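Local coordinates for aldehyde dehydrogenase family protein (Pseudomonas syringae pv. tomato, PDB 5IUV) that probably oxidises indole-3-acetaldehyde to the auxin indole-3-acetic acid with NAD+ as the electron acceptor, at residues A162-W167 with V240-S245. Residues are numbered along the deposited sequence; the frame is centred on the assembly and turned at random.
With NAD (nicotinamide-adenine-dinucleotide), chain C.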
ATOM      1  N   ALA A 162      12.162   9.492 -23.411  1.00  7.89           N
ATOM      2  CA  ALA A 162      11.984   9.136 -24.816  1.00  7.87           C
ATOM      3  C   ALA A 162      11.064   7.920 -24.908  1.00  8.47           C
ATOM      4  O   ALA A 162      11.264   6.930 -24.212  1.00 10.20           O
ATOM      5  CB  ALA A 162      13.334   8.853 -25.492  1.00  8.80           C
ATOM      6  N   ALA A 163      10.028   8.014 -25.733  1.00  7.84           N
ATOM      7  CA  ALA A 163       9.118   6.893 -25.935  1.00  6.07           C
ATOM      8  C   ALA A 163       9.149   6.452 -27.391  1.00  7.66           C
ATOM      9  O   ALA A 163       8.779   7.208 -28.287  1.00  7.83           O
ATOM     10  CB  ALA A 163       7.710   7.267 -25.527  1.00  5.95           C
ATOM     11  N   ILE A 164       9.590   5.220 -27.611  1.00  7.25           N
ATOM     12  CA  ILE A 164       9.692   4.650 -28.945  1.00  8.61           C
ATOM     13  C   ILE A 164       8.651   3.537 -29.064  1.00  8.95           C
ATOM     14  O   ILE A 164       8.686   2.563 -28.304  1.00  8.35           O
ATOM     15  CB  ILE A 164      11.113   4.103 -29.211  1.00  7.86           C
ATOM     16  CG1 ILE A 164      12.151   5.223 -29.085  1.00  8.12           C
ATOM     17  CG2 ILE A 164      11.203   3.478 -30.588  1.00  8.39           C
ATOM     18  CD1 ILE A 164      13.585   4.725 -29.078  1.00  8.22           C
ATOM     19  N   VAL A 165       7.724   3.691 -30.005  1.00  8.39           N
ATOM     20  CA  VAL A 165       6.557   2.813 -30.088  1.00  9.44           C
ATOM     21  C   VAL A 165       6.406   2.179 -31.480  1.00 11.31           C
ATOM     22  O   VAL A 165       6.972   2.679 -32.456  1.00  9.02           O
ATOM     23  CB  VAL A 165       5.273   3.588 -29.704  1.00 12.75           C
ATOM     24  CG1 VAL A 165       5.345   4.025 -28.236  1.00 12.61           C
ATOM     25  CG2 VAL A 165       5.067   4.787 -30.620  1.00 10.26           C
ATOM     26  N   PRO A 166       5.661   1.060 -31.568  1.00 11.30           N
ATOM     27  CA  PRO A 166       5.540   0.317 -32.823  1.00 10.74           C
ATOM     28  C   PRO A 166       4.297   0.682 -33.622  1.00 11.26           C
ATOM     29  O   PRO A 166       3.577   1.619 -33.268  1.00 11.24           O
ATOM     30  CB  PRO A 166       5.454  -1.130 -32.343  1.00 10.98           C
ATOM     31  CG  PRO A 166       4.625  -1.005 -31.097  1.00 10.43           C
ATOM     32  CD  PRO A 166       5.020   0.325 -30.460  1.00 10.79           C
ATOM     33  N   TRP A 167       4.032  -0.086 -34.671  1.00 11.42           N
ATOM     34  CA  TRP A 167       2.984   0.263 -35.626  1.00  9.34           C
ATOM     35  C   TRP A 167       1.685  -0.532 -35.479  1.00 10.66           C
ATOM     36  O   TRP A 167       0.711  -0.231 -36.163  1.00 11.81           O
ATOM     37  CB  TRP A 167       3.518   0.092 -37.055  1.00 10.06           C
ATOM     38  CG  TRP A 167       4.133  -1.262 -37.294  1.00 14.10           C
ATOM     39  CD1 TRP A 167       5.462  -1.572 -37.278  1.00 16.92           C
ATOM     40  CD2 TRP A 167       3.439  -2.489 -37.561  1.00 14.94           C
ATOM     41  NE1 TRP A 167       5.641  -2.911 -37.533  1.00 17.62           N
ATOM     42  CE2 TRP A 167       4.415  -3.498 -37.704  1.00 16.05           C
ATOM     43  CE3 TRP A 167       2.091  -2.831 -37.693  1.00 15.80           C
ATOM     44  CZ2 TRP A 167       4.086  -4.822 -37.972  1.00 18.17           C
ATOM     45  CZ3 TRP A 167       1.764  -4.151 -37.952  1.00 18.26           C
ATOM     46  CH2 TRP A 167       2.758  -5.129 -38.097  1.00 19.00           C
ATOM     47  N   VAL A 240      14.362   5.815 -21.413  1.00  6.61           N
ATOM     48  CA  VAL A 240      13.712   5.463 -22.662  1.00  7.28           C
ATOM     49  C   VAL A 240      12.744   4.306 -22.401  1.00  7.30           C
ATOM     50  O   VAL A 240      13.071   3.333 -21.716  1.00  7.86           O
ATOM     51  CB  VAL A 240      14.736   5.106 -23.775  1.00  6.50           C
ATOM     52  CG1 VAL A 240      15.643   3.954 -23.360  1.00  9.39           C
ATOM     53  CG2 VAL A 240      14.026   4.795 -25.096  1.00  7.67           C
ATOM     54  N   VAL A 241      11.523   4.447 -22.901  1.00  7.36           N
ATOM     55  CA  VAL A 241      10.578   3.341 -22.851  1.00  7.09           C
ATOM     56  C   VAL A 241      10.308   2.915 -24.275  1.00  8.89           C
ATOM     57  O   VAL A 241      10.242   3.747 -25.179  1.00  8.27           O
ATOM     58  CB  VAL A 241       9.278   3.709 -22.118  1.00  7.49           C
ATOM     59  CG1 VAL A 241       9.589   4.009 -20.660  1.00 10.36           C
ATOM     60  CG2 VAL A 241       8.570   4.912 -22.778  1.00  6.14           C
ATOM     61  N   PHE A 242      10.170   1.610 -24.466  1.00  8.60           N
ATOM     62  CA  PHE A 242      10.165   1.016 -25.789  1.00 10.60           C
ATOM     63  C   PHE A 242       9.141  -0.091 -25.894  1.00 10.95           C
ATOM     64  O   PHE A 242       8.978  -0.888 -24.976  1.00 12.96           O
ATOM     65  CB  PHE A 242      11.560   0.466 -26.111  1.00  9.31           C
ATOM     66  CG  PHE A 242      11.640  -0.336 -27.391  1.00 10.20           C
ATOM     67  CD1 PHE A 242      11.563  -1.721 -27.366  1.00  9.50           C
ATOM     68  CD2 PHE A 242      11.830   0.296 -28.612  1.00  9.70           C
ATOM     69  CE1 PHE A 242      11.648  -2.464 -28.537  1.00  9.56           C
ATOM     70  CE2 PHE A 242      11.915  -0.436 -29.785  1.00  9.70           C
ATOM     71  CZ  PHE A 242      11.827  -1.820 -29.747  1.00  9.06           C
ATOM     72  N   THR A 243       8.463  -0.134 -27.031  1.00 10.05           N
ATOM     73  CA  THR A 243       7.647  -1.280 -27.393  1.00 12.43           C
ATOM     74  C   THR A 243       7.982  -1.657 -28.835  1.00 13.38           C
ATOM     75  O   THR A 243       7.912  -0.825 -29.738  1.00 11.62           O
ATOM     76  CB  THR A 243       6.147  -0.985 -27.241  1.00 13.81           C
ATOM     77  OG1 THR A 243       5.833  -0.799 -25.857  1.00 16.50           O
ATOM     78  CG2 THR A 243       5.339  -2.131 -27.756  1.00 14.65           C
ATOM     79  N   GLY A 244       8.374  -2.908 -29.040  1.00 12.64           N
ATOM     80  CA  GLY A 244       8.801  -3.355 -30.348  1.00 14.52           C
ATOM     81  C   GLY A 244       9.394  -4.748 -30.299  1.00 14.65           C
ATOM     82  O   GLY A 244       9.040  -5.548 -29.433  1.00 15.08           O
ATOM     83  N   SER A 245      10.283  -5.043 -31.239  1.00 13.70           N
ATOM     84  CA  SER A 245      10.903  -6.352 -31.319  1.00 12.85           C
ATOM     85  C   SER A 245      11.937  -6.555 -30.215  1.00 15.29           C
ATOM     86  O   SER A 245      12.487  -5.600 -29.660  1.00 13.53           O
ATOM     87  CB  SER A 245      11.561  -6.561 -32.689  1.00 13.49           C
ATOM     88  OG  SER A 245      12.711  -5.747 -32.856  1.00 13.69           O
TER
HETATM   89  PA  NAD C 700      10.764  -2.725 -34.121  1.00 19.45           P
HETATM   90  O1A NAD C 700      11.589  -3.334 -33.053  1.00 13.32           O
HETATM   91  O2A NAD C 700      11.299  -2.949 -35.521  1.00 21.98           O
HETATM   92  O5B NAD C 700      10.602  -1.176 -33.869  1.00 15.41           O
HETATM   93  C5B NAD C 700       9.793  -0.575 -32.836  1.00 16.22           C
HETATM   94  C4B NAD C 700      10.126   0.896 -32.813  1.00 15.78           C
HETATM   95  O4B NAD C 700      11.547   1.053 -32.609  1.00 15.93           O
HETATM   96  C3B NAD C 700       9.786   1.719 -34.060  1.00 31.86           C
HETATM   97  O3B NAD C 700       9.357   3.028 -33.702  1.00 37.62           O
HETATM   98  C2B NAD C 700      11.120   1.770 -34.808  1.00 27.63           C
HETATM   99  O2B NAD C 700      11.213   2.896 -35.675  1.00 15.53           O
HETATM  100  C1B NAD C 700      12.096   1.850 -33.637  1.00 17.08           C
HETATM  101  N9A NAD C 700      13.463   1.402 -33.889  1.00 13.18           N
HETATM  102  C8A NAD C 700      13.895   0.514 -34.839  1.00  9.88           C
HETATM  103  N7A NAD C 700      15.198   0.376 -34.893  1.00 10.67           N
HETATM  104  C5A NAD C 700      15.658   1.218 -33.885  1.00  9.73           C
HETATM  105  C6A NAD C 700      16.951   1.487 -33.391  1.00  9.98           C
HETATM  106  N6A NAD C 700      18.071   0.974 -33.911  1.00 11.79           N
HETATM  107  N1A NAD C 700      17.055   2.334 -32.339  1.00 10.90           N
HETATM  108  C2A NAD C 700      15.943   2.884 -31.841  1.00 10.88           C
HETATM  109  N3A NAD C 700      14.676   2.718 -32.232  1.00  9.95           N
HETATM  110  C4A NAD C 700      14.598   1.855 -33.261  1.00 11.33           C
HETATM  111  O3  NAD C 700       9.280  -3.333 -34.048  1.00 29.48           O
HETATM  112  PN  NAD C 700       7.956  -3.147 -34.935  1.00 38.13           P
HETATM  113  O1N NAD C 700       8.164  -3.935 -36.173  1.00 39.42           O
HETATM  114  O2N NAD C 700       7.649  -1.702 -35.045  1.00 34.22           O
HETATM  115  O5D NAD C 700       6.821  -3.782 -34.006  1.00 41.32           O
HETATM  116  C5D NAD C 700       6.584  -5.205 -33.941  1.00 37.67           C
HETATM  117  C4D NAD C 700       7.164  -5.719 -32.646  1.00 36.96           C
HETATM  118  O4D NAD C 700       6.533  -5.042 -31.535  1.00 44.24           O
HETATM  119  C3D NAD C 700       6.940  -7.202 -32.381  1.00 39.08           C
HETATM  120  O3D NAD C 700       8.151  -7.803 -31.934  1.00 37.72           O
HETATM  121  C2D NAD C 700       5.864  -7.173 -31.290  1.00 42.46           C
HETATM  122  O2D NAD C 700       5.841  -8.285 -30.399  1.00 44.84           O
HETATM  123  C1D NAD C 700       6.243  -5.906 -30.490  1.00 43.68           C
HETATM  124  N1N NAD C 700       5.046  -5.391 -29.701  1.00 42.41           N
HETATM  125  C2N NAD C 700       5.155  -5.513 -28.294  1.00 41.71           C
HETATM  126  C3N NAD C 700       4.145  -5.019 -27.482  1.00 40.59           C
HETATM  127  C7N NAD C 700       4.161  -5.180 -25.983  1.00 36.70           C
HETATM  128  O7N NAD C 700       5.003  -5.933 -25.449  1.00 38.19           O
HETATM  129  N7N NAD C 700       3.207  -4.599 -25.298  1.00 29.96           N
HETATM  130  C4N NAD C 700       3.030  -4.430 -28.082  1.00 41.24           C
HETATM  131  C5N NAD C 700       2.930  -4.351 -29.466  1.00 42.19           C
HETATM  132  C6N NAD C 700       3.956  -4.836 -30.262  1.00 42.32           C
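Val241 N donates to Ala162 O (2.8 Å), Ile164 N to Val241 O and Thr243 N to Ile164 O, joining two parallel strands of the Rossmann-like NAD-binding domain of an aldehyde dehydrogenase. The short strand axes diverge by 8°. Beyond the C-terminal strand ends both segments run into loops that grip the dinucleotide. The adenine-side ribose gives its O3B hydroxyl to Val165 O (2.7 Å). Phosphate oxygen O1A is held twice by Ser245, from its backbone N (2.8 Å) and from OG, which its torsion places between the backbone N and carbonyl carbon (chi1 70°). Ser245 is also the N-cap of helix 246-258, whose N-terminal end probably helps to offset the phosphate charge. On the other phosphate, Trp167 NE1 makes a weak bond to O1N.

Ala162, Ile164, Val240 and Phe242 share one face of the sheet. There Ile164 CG2 meets the edge of the Phe242 ring at CD2 (3.8 Å), and both side chains border the adenosine ribose oxygen O4B. The Ile164 CD1 tip reaches back to Val240 CG2. On the opposite face Ala163 CB packs against Val241 CG2. Past its own strand, Pro166 sets CG against CG2 and CD against O of Thr243, which ends strand 240-243. Thr243 chi1 of -67° puts OG1, hydrogen-bonded to Lys177 NZ, beside the backbone N and CG2 anti to it, over the nicotinamide face, a tight 3.1 Å from C3N.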